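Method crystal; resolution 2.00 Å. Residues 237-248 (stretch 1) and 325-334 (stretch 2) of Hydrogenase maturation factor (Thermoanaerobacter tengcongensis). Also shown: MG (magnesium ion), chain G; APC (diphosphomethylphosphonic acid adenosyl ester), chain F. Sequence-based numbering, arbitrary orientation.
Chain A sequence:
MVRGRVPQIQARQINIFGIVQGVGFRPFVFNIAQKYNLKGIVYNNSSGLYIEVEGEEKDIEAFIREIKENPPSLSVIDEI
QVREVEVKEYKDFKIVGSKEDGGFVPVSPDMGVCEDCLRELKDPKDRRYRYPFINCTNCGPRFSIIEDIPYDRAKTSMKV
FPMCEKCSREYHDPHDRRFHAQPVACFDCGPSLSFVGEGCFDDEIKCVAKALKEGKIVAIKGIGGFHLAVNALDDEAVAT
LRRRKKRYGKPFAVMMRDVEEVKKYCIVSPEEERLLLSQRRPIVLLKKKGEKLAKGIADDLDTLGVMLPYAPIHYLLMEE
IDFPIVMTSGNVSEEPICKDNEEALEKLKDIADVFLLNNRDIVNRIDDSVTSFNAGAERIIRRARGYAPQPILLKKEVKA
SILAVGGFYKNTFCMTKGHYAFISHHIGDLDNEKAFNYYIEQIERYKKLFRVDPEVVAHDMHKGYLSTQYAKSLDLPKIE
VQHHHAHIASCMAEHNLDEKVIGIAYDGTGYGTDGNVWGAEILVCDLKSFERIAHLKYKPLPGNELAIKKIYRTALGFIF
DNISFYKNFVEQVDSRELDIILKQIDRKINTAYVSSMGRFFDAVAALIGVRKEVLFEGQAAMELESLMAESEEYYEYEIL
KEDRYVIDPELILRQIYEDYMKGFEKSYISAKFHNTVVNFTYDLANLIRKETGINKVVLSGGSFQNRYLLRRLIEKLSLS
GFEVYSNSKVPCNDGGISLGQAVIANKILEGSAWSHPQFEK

Stretch 1 237-248: AVATLRRRKKRY
Stretch 2 (325-334) IVMTSGNVSE

Residues 237-245 form the last turns of a helix that begins earlier in the chain. Phi/psi stay near -65/-43 up to Arg 244, and Leu 241 N to Ala 237 O (3.0 Å) is typical of the backbone hydrogen bonds. Lys 246 leaves helical geometry with positive phi (68/35), and Arg 247 follows at -115/93. Stretch 2 is largely extended: Thr 328 is at -125/153, Ser 329 at -68/143, Asn 331 at -164/162 and Ser 333 at -40/132. Glu 334 turns to 81/-2.

In register, Val 238 lies by Val 326 (CA to CA 8.1 Å), Leu 241 by Thr 328 (9.5 Å) and Lys 245 by Val 332 (5.3 Å). The backbones are therefore closest at the helix end. The contact buries 454 Å², both sides summed.

The apolar part lies where the backbones are farther apart. Leu 241 (chi1 t, chi2 p) points toward stretch 2. Its CD2 is 3.7 Å from Val 326 CG1 and 3.9 Å from Thr 328 CG2. Val 326 (t) points toward the helix. Val 238 (t) points sideways, and its CG2 meets Val 326 CG2 at 4.4 Å.

Lys 245 dominates the polar part. Its CA-to-CB bond points sideways, but the all-t side chain extends far enough to bring the amine to stretch 2. NZ donates to Ser 329 O (2.8 Å) and Thr 328 OG1 (2.8 Å). It also donates to APC O1G (3.1 Å), so one amine ties the strand to the nucleotide analogue. At the backbone, Ser 333 N donates a weak hydrogen bond to Lys 245 O (3.4 Å, 156°).

Arg 247 (chi1 to chi3 t, chi4 -73°) has Thr 328 OG1 and APC O1A over one face of its guanidinium. Arg 247 NE is 3.7 Å from Thr 328 OG1. Within stretch 1, Arg 242 NH1 donates to Arg 247 O (2.8 Å), linking the helix to the loop after it.

Stretch 2 also binds the ligands directly. Thr 328 OG1 (chi1 t) donates to APC O1A (2.6 Å), and Ser 329 N to APC O2A (3.0 Å). Ser 329 OG (chi1 p) binds MG at 2.1 Å and donates to Asn 331 OD1 (2.6 Å). MG also takes APC O1G (2.1 Å), O1B (2.0 Å) and O2A (2.2 Å). Asn 331 (chi1 p, chi2 -94°) uses ND2 twice, to Val 332 O (2.9 Å) and APC O1G (3.1 Å). Glu 334 N donates to APC O3G (2.7 Å).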

ATOM      1  N   ALA A 237     -14.167  17.312 -18.629  1.00 38.64           N
ATOM      2  CA  ALA A 237     -12.803  16.795 -18.709  1.00 36.84           C
ATOM      3  C   ALA A 237     -12.710  15.460 -17.990  1.00 35.24           C
ATOM      4  O   ALA A 237     -12.075  14.527 -18.480  1.00 34.62           O
ATOM      5  CB  ALA A 237     -11.790  17.790 -18.126  1.00 35.93           C
ATOM      6  N   VAL A 238     -13.356  15.388 -16.826  1.00 35.17           N
ATOM      7  CA  VAL A 238     -13.405  14.173 -16.013  1.00 34.28           C
ATOM      8  C   VAL A 238     -14.161  13.076 -16.757  1.00 34.95           C
ATOM      9  O   VAL A 238     -13.679  11.945 -16.826  1.00 34.85           O
ATOM     10  CB  VAL A 238     -14.022  14.445 -14.609  1.00 34.14           C
ATOM     11  CG1 VAL A 238     -14.251  13.133 -13.813  1.00 33.55           C
ATOM     12  CG2 VAL A 238     -13.136  15.394 -13.823  1.00 32.79           C
ATOM     13  N   ALA A 239     -15.324  13.410 -17.318  1.00 36.71           N
ATOM     14  CA  ALA A 239     -16.093  12.479 -18.139  1.00 37.82           C
ATOM     15  C   ALA A 239     -15.269  11.950 -19.326  1.00 38.09           C
ATOM     16  O   ALA A 239     -15.326  10.766 -19.647  1.00 38.61           O
ATOM     17  CB  ALA A 239     -17.397  13.140 -18.647  1.00 40.53           C
ATOM     18  N   THR A 240     -14.515  12.829 -19.984  1.00 37.62           N
ATOM     19  CA  THR A 240     -13.686  12.420 -21.119  1.00 37.79           C
ATOM     20  C   THR A 240     -12.562  11.463 -20.692  1.00 36.13           C
ATOM     21  O   THR A 240     -12.287  10.473 -21.380  1.00 35.86           O
ATOM     22  CB  THR A 240     -13.109  13.647 -21.842  1.00 38.32           C
ATOM     23  OG1 THR A 240     -14.197  14.468 -22.273  1.00 40.55           O
ATOM     24  CG2 THR A 240     -12.264  13.235 -23.057  1.00 39.12           C
ATOM     25  N   LEU A 241     -11.940  11.749 -19.551  1.00 34.51           N
ATOM     26  CA  LEU A 241     -10.902  10.879 -19.012  1.00 33.92           C
ATOM     27  C   LEU A 241     -11.447   9.481 -18.714  1.00 34.39           C
ATOM     28  O   LEU A 241     -10.815   8.481 -19.081  1.00 34.53           O
ATOM     29  CB  LEU A 241     -10.231  11.503 -17.776  1.00 32.06           C
ATOM     30  CG  LEU A 241      -9.183  10.653 -17.045  1.00 30.74           C
ATOM     31  CD1 LEU A 241      -8.051  10.279 -18.016  1.00 28.98           C
ATOM     32  CD2 LEU A 241      -8.639  11.364 -15.823  1.00 27.67           C
ATOM     33  N   ARG A 242     -12.613   9.411 -18.069  1.00 35.24           N
ATOM     34  CA  ARG A 242     -13.270   8.132 -17.798  1.00 36.17           C
ATOM     35  C   ARG A 242     -13.611   7.348 -19.071  1.00 38.15           C
ATOM     36  O   ARG A 242     -13.435   6.136 -19.105  1.00 38.36           O
ATOM     37  CB  ARG A 242     -14.537   8.323 -16.951  1.00 36.91           C
ATOM     38  CG  ARG A 242     -14.263   8.652 -15.498  1.00 34.55           C
ATOM     39  CD  ARG A 242     -15.512   8.458 -14.615  1.00 37.29           C
ATOM     40  NE  ARG A 242     -15.185   8.741 -13.218  1.00 34.17           N
ATOM     41  CZ  ARG A 242     -14.574   7.891 -12.399  1.00 33.63           C
ATOM     42  NH1 ARG A 242     -14.247   6.671 -12.818  1.00 34.76           N
ATOM     43  NH2 ARG A 242     -14.298   8.257 -11.149  1.00 30.02           N
ATOM     44  N   ARG A 243     -14.100   8.031 -20.104  1.00 39.90           N
ATOM     45  CA  ARG A 243     -14.421   7.375 -21.382  1.00 42.54           C
ATOM     46  C   ARG A 243     -13.177   6.802 -22.067  1.00 42.09           C
ATOM     47  O   ARG A 243     -13.188   5.668 -22.548  1.00 43.41           O
ATOM     48  CB  ARG A 243     -15.141   8.333 -22.343  1.00 44.27           C
ATOM     49  CG  ARG A 243     -15.696   7.653 -23.620  1.00 48.62           C
ATOM     50  CD  ARG A 243     -16.273   8.644 -24.651  1.00 53.06           C
ATOM     51  NE  ARG A 243     -16.781   9.852 -24.007  1.00 54.76           N
ATOM     52  CZ  ARG A 243     -16.184  11.040 -24.040  1.00 54.25           C
ATOM     53  NH1 ARG A 243     -15.055  11.220 -24.721  1.00 53.19           N
ATOM     54  NH2 ARG A 243     -16.733  12.059 -23.392  1.00 54.62           N
ATOM     55  N   ARG A 244     -12.111   7.592 -22.111  1.00 40.73           N
ATOM     56  CA  ARG A 244     -10.914   7.205 -22.838  1.00 40.35           C
ATOM     57  C   ARG A 244     -10.125   6.121 -22.103  1.00 39.28           C
ATOM     58  O   ARG A 244      -9.694   5.156 -22.720  1.00 39.38           O
ATOM     59  CB  ARG A 244     -10.043   8.416 -23.115  1.00 39.44           C
ATOM     60  CG  ARG A 244     -10.660   9.388 -24.110  1.00 41.27           C
ATOM     61  CD  ARG A 244      -9.669  10.469 -24.448  1.00 40.65           C
ATOM     62  NE  ARG A 244     -10.237  11.492 -25.323  1.00 40.75           N
ATOM     63  CZ  ARG A 244      -9.611  12.624 -25.632  1.00 40.61           C
ATOM     64  NH1 ARG A 244      -8.401  12.865 -25.139  1.00 37.09           N
ATOM     65  NH2 ARG A 244     -10.187  13.511 -26.433  1.00 40.49           N
ATOM     66  N   LYS A 245      -9.964   6.266 -20.790  1.00 38.48           N
ATOM     67  CA  LYS A 245      -9.323   5.223 -19.987  1.00 38.36           C
ATOM     68  C   LYS A 245     -10.212   3.971 -19.852  1.00 40.20           C
ATOM     69  O   LYS A 245      -9.702   2.865 -19.630  1.00 39.92           O
ATOM     70  CB  LYS A 245      -8.877   5.759 -18.612  1.00 36.53           C
ATOM     71  CG  LYS A 245      -7.889   4.818 -17.884  1.00 35.53           C
ATOM     72  CD  LYS A 245      -7.319   5.393 -16.576  1.00 30.31           C
ATOM     73  CE  LYS A 245      -6.588   4.292 -15.801  1.00 29.09           C
ATOM     74  NZ  LYS A 245      -5.926   4.801 -14.559  1.00 28.26           N
ATOM     75  N   LYS A 246     -11.522   4.146 -20.030  1.00 42.63           N
ATOM     76  CA  LYS A 246     -12.520   3.079 -19.852  1.00 45.58           C
ATOM     77  C   LYS A 246     -12.632   2.681 -18.371  1.00 45.42           C
ATOM     78  O   LYS A 246     -12.859   1.515 -18.031  1.00 46.07           O
ATOM     79  CB  LYS A 246     -12.231   1.866 -20.766  1.00 46.63           C
ATOM     80  CG  LYS A 246     -12.404   2.154 -22.258  1.00 50.05           C
ATOM     81  CD  LYS A 246     -11.438   1.340 -23.112  1.00 53.44           C
ATOM     82  CE  LYS A 246     -11.414   1.824 -24.573  1.00 56.23           C
ATOM     83  NZ  LYS A 246     -12.518   1.239 -25.388  1.00 60.17           N
ATOM     84  N   ARG A 247     -12.472   3.673 -17.499  1.00 45.59           N
ATOM     85  CA  ARG A 247     -12.525   3.500 -16.039  1.00 45.20           C
ATOM     86  C   ARG A 247     -13.743   4.272 -15.543  1.00 45.90           C
ATOM     87  O   ARG A 247     -13.661   5.479 -15.275  1.00 45.30           O
ATOM     88  CB  ARG A 247     -11.249   4.079 -15.433  1.00 44.09           C
ATOM     89  CG  ARG A 247     -11.042   3.872 -13.942  1.00 44.97           C
ATOM     90  CD  ARG A 247      -9.705   4.526 -13.583  1.00 45.84           C
ATOM     91  NE  ARG A 247      -9.383   4.482 -12.163  1.00 45.70           N
ATOM     92  CZ  ARG A 247      -9.973   5.225 -11.230  1.00 44.81           C
ATOM     93  NH1 ARG A 247     -10.952   6.056 -11.561  1.00 47.59           N
ATOM     94  NH2 ARG A 247      -9.598   5.127  -9.968  1.00 40.87           N
ATOM     95  N   TYR A 248     -14.877   3.585 -15.426  1.00 46.76           N
ATOM     96  CA  TYR A 248     -16.157   4.279 -15.273  1.00 48.03           C
ATOM     97  C   TYR A 248     -16.697   4.430 -13.856  1.00 46.92           C
ATOM     98  O   TYR A 248     -17.551   5.302 -13.608  1.00 48.34           O
ATOM     99  CB  TYR A 248     -17.223   3.637 -16.153  1.00 50.20           C
ATOM    100  CG  TYR A 248     -17.178   4.088 -17.597  1.00 53.90           C
ATOM    101  CD1 TYR A 248     -17.631   5.359 -17.969  1.00 56.80           C
ATOM    102  CD2 TYR A 248     -16.700   3.236 -18.597  1.00 56.56           C
ATOM    103  CE1 TYR A 248     -17.602   5.775 -19.311  1.00 59.03           C
ATOM    104  CE2 TYR A 248     -16.667   3.636 -19.936  1.00 58.59           C
ATOM    105  CZ  TYR A 248     -17.120   4.904 -20.285  1.00 60.06           C
ATOM    106  OH  TYR A 248     -17.090   5.294 -21.607  1.00 62.27           O
ATOM    107  N   ILE A 325      -6.239  18.779  -9.306  1.00 29.63           N
ATOM    108  CA  ILE A 325      -6.241  17.918 -10.484  1.00 29.31           C
ATOM    109  C   ILE A 325      -6.363  16.437 -10.146  1.00 28.37           C
ATOM    110  O   ILE A 325      -5.765  15.968  -9.191  1.00 27.73           O
ATOM    111  CB  ILE A 325      -4.969  18.125 -11.340  1.00 28.79           C
ATOM    112  CG1 ILE A 325      -3.711  17.910 -10.474  1.00 28.17           C
ATOM    113  CG2 ILE A 325      -4.987  19.526 -12.007  1.00 30.37           C
ATOM    114  CD1 ILE A 325      -2.374  17.976 -11.230  1.00 30.12           C
ATOM    115  N   VAL A 326      -7.112  15.708 -10.970  1.00 28.93           N
ATOM    116  CA  VAL A 326      -7.109  14.248 -10.964  1.00 28.37           C
ATOM    117  C   VAL A 326      -5.690  13.771 -11.252  1.00 28.72           C
ATOM    118  O   VAL A 326      -4.979  14.380 -12.050  1.00 28.69           O
ATOM    119  CB  VAL A 326      -8.056  13.696 -12.045  1.00 29.26           C
ATOM    120  CG1 VAL A 326      -7.875  12.180 -12.247  1.00 28.41           C
ATOM    121  CG2 VAL A 326      -9.498  14.022 -11.680  1.00 28.90           C
ATOM    122  N   MET A 327      -5.273  12.716 -10.557  1.00 28.06           N
ATOM    123  CA  MET A 327      -4.067  11.989 -10.887  1.00 28.57           C
ATOM    124  C   MET A 327      -4.460  10.522 -10.865  1.00 27.83           C
ATOM    125  O   MET A 327      -4.728   9.964  -9.791  1.00 27.64           O
ATOM    126  CB  MET A 327      -2.962  12.249  -9.852  1.00 28.13           C
ATOM    127  CG  MET A 327      -2.358  13.630  -9.942  1.00 32.67           C
ATOM    128  SD  MET A 327      -1.371  13.794 -11.442  1.00 36.71           S
ATOM    129  CE  MET A 327       0.264  13.392 -10.813  1.00 36.95           C
ATOM    130  N   THR A 328      -4.509   9.912 -12.041  1.00 27.16           N
ATOM    131  CA  THR A 328      -4.837   8.500 -12.155  1.00 26.99           C
ATOM    132  C   THR A 328      -3.692   7.878 -12.920  1.00 26.99           C
ATOM    133  O   THR A 328      -3.017   8.563 -13.681  1.00 27.03           O
ATOM    134  CB  THR A 328      -6.227   8.262 -12.834  1.00 28.01           C
ATOM    135  OG1 THR A 328      -6.583   6.871 -12.740  1.00 26.68           O
ATOM    136  CG2 THR A 328      -6.224   8.690 -14.296  1.00 28.59           C
ATOM    137  N   SER A 329      -3.443   6.593 -12.711  1.00 26.67           N
ATOM    138  CA  SER A 329      -2.250   6.004 -13.289  1.00 26.20           C
ATOM    139  C   SER A 329      -2.375   5.955 -14.815  1.00 27.45           C
ATOM    140  O   SER A 329      -3.464   5.758 -15.364  1.00 27.79           O
ATOM    141  CB  SER A 329      -1.957   4.627 -12.670  1.00 26.13           C
ATOM    142  OG  SER A 329      -2.948   3.691 -13.035  1.00 25.76           O
ATOM    143  N   GLY A 330      -1.247   6.180 -15.479  1.00 27.41           N
ATOM    144  CA  GLY A 330      -1.177   6.255 -16.929  1.00 29.26           C
ATOM    145  C   GLY A 330      -1.087   4.882 -17.557  1.00 29.90           C
ATOM    146  O   GLY A 330       0.010   4.354 -17.767  1.00 29.66           O
ATOM    147  N   ASN A 331      -2.255   4.308 -17.834  1.00 30.72           N
ATOM    148  CA  ASN A 331      -2.388   3.004 -18.480  1.00 32.47           C
ATOM    149  C   ASN A 331      -3.822   2.864 -18.975  1.00 34.69           C
ATOM    150  O   ASN A 331      -4.708   3.610 -18.532  1.00 34.38           O
ATOM    151  CB  ASN A 331      -2.041   1.866 -17.509  1.00 31.48           C
ATOM    152  CG  ASN A 331      -2.686   2.041 -16.134  1.00 30.65           C
ATOM    153  OD1 ASN A 331      -2.072   2.598 -15.221  1.00 29.77           O
ATOM    154  ND2 ASN A 331      -3.926   1.556 -15.978  1.00 28.80           N
ATOM    155  N   VAL A 332      -4.062   1.939 -19.901  1.00 37.31           N
ATOM    156  CA  VAL A 332      -5.443   1.560 -20.165  1.00 39.89           C
ATOM    157  C   VAL A 332      -5.892   0.786 -18.931  1.00 39.99           C
ATOM    158  O   VAL A 332      -5.070   0.138 -18.252  1.00 38.98           O
ATOM    159  CB  VAL A 332      -5.660   0.791 -21.521  1.00 42.17           C
ATOM    160  CG1 VAL A 332      -4.690  -0.359 -21.693  1.00 43.62           C
ATOM    161  CG2 VAL A 332      -7.118   0.285 -21.661  1.00 43.36           C
ATOM    162  N   SER A 333      -7.176   0.903 -18.607  1.00 40.84           N
ATOM    163  CA  SER A 333      -7.743   0.191 -17.473  1.00 41.84           C
ATOM    164  C   SER A 333      -7.174  -1.236 -17.403  1.00 41.86           C
ATOM    165  O   SER A 333      -7.098  -1.922 -18.421  1.00 42.78           O
ATOM    166  CB  SER A 333      -9.272   0.154 -17.575  1.00 42.87           C
ATOM    167  OG  SER A 333      -9.843  -0.078 -16.294  1.00 46.09           O
ATOM    168  N   GLU A 334      -6.726  -1.627 -16.207  1.00 41.14           N
ATOM    169  CA  GLU A 334      -6.319  -3.009 -15.854  1.00 41.67           C
ATOM    170  C   GLU A 334      -4.905  -3.454 -16.262  1.00 40.75           C
ATOM    171  O   GLU A 334      -4.492  -4.571 -15.949  1.00 41.51           O
ATOM    172  CB  GLU A 334      -7.367  -4.051 -16.287  1.00 43.94           C
ATOM    173  CG  GLU A 334      -8.728  -3.873 -15.617  1.00 46.94           C
ATOM    174  CD  GLU A 334      -9.806  -4.735 -16.237  1.00 53.11           C
ATOM    175  OE1 GLU A 334     -10.994  -4.377 -16.098  1.00 56.67           O
ATOM    176  OE2 GLU A 334      -9.477  -5.767 -16.871  1.00 55.91           O
TER
HETATM  177 MG    MG G 805      -4.205   2.598 -11.726  1.00 45.30          MG
HETATM  178  PG  APC F 804      -6.665   1.098 -13.251  1.00 34.95           P
HETATM  179  O1G APC F 804      -5.494   2.045 -13.321  1.00 33.49           O
HETATM  180  O2G APC F 804      -7.956   1.749 -13.684  1.00 35.90           O
HETATM  181  O3G APC F 804      -6.433  -0.232 -13.908  1.00 32.93           O
HETATM  182  PB  APC F 804      -6.556   1.519 -10.401  1.00 35.10           P
HETATM  183  O1B APC F 804      -5.065   1.468 -10.278  1.00 33.46           O
HETATM  184  O2B APC F 804      -7.317   0.871  -9.262  1.00 37.17           O
HETATM  185  O3B APC F 804      -6.943   0.677 -11.716  1.00 34.11           O
HETATM  186  PA  APC F 804      -6.065   4.614 -10.161  1.00 31.84           P
HETATM  187  O1A APC F 804      -6.859   5.883 -10.364  1.00 30.81           O
HETATM  188  O2A APC F 804      -4.730   4.587 -10.813  1.00 32.04           O
HETATM  189  C3A APC F 804      -7.139   3.224 -10.687  1.00 33.51           C
HETATM  190  O5' APC F 804      -5.766   4.368  -8.596  1.00 31.44           O
HETATM  191  C5' APC F 804      -6.324   5.152  -7.545  1.00 32.54           C
HETATM  192  C4' APC F 804      -6.763   4.210  -6.426  1.00 31.97           C
HETATM  193  O4' APC F 804      -7.201   5.035  -5.340  1.00 32.31           O
HETATM  194  C3' APC F 804      -7.954   3.357  -6.869  1.00 33.10           C
HETATM  195  O3' APC F 804      -7.842   2.001  -6.405  1.00 35.70           O
HETATM  196  C2' APC F 804      -9.132   4.007  -6.172  1.00 32.89           C
HETATM  197  O2' APC F 804     -10.235   3.101  -5.984  1.00 32.50           O
HETATM  198  C1' APC F 804      -8.485   4.582  -4.913  1.00 30.60           C
HETATM  199  N9  APC F 804      -9.332   5.689  -4.483  1.00 30.91           N
HETATM  200  C8  APC F 804      -9.421   6.930  -5.032  1.00 31.18           C
HETATM  201  N7  APC F 804     -10.362   7.656  -4.378  1.00 31.40           N
HETATM  202  C5  APC F 804     -10.879   6.869  -3.411  1.00 30.05           C
HETATM  203  C6  APC F 804     -11.915   6.994  -2.361  1.00 30.82           C
HETATM  204  N6  APC F 804     -12.601   8.144  -2.197  1.00 32.22           N
HETATM  205  N1  APC F 804     -12.146   5.924  -1.568  1.00 30.61           N
HETATM  206  C2  APC F 804     -11.464   4.768  -1.697  1.00 31.61           C
HETATM  207  N3  APC F 804     -10.515   4.563  -2.626  1.00 28.96           N
HETATM  208  C4  APC F 804     -10.194   5.570  -3.486  1.00 29.83           C
HETATM  209  O   HOH W   1      -2.836   0.949 -12.307  1.00 35.48           O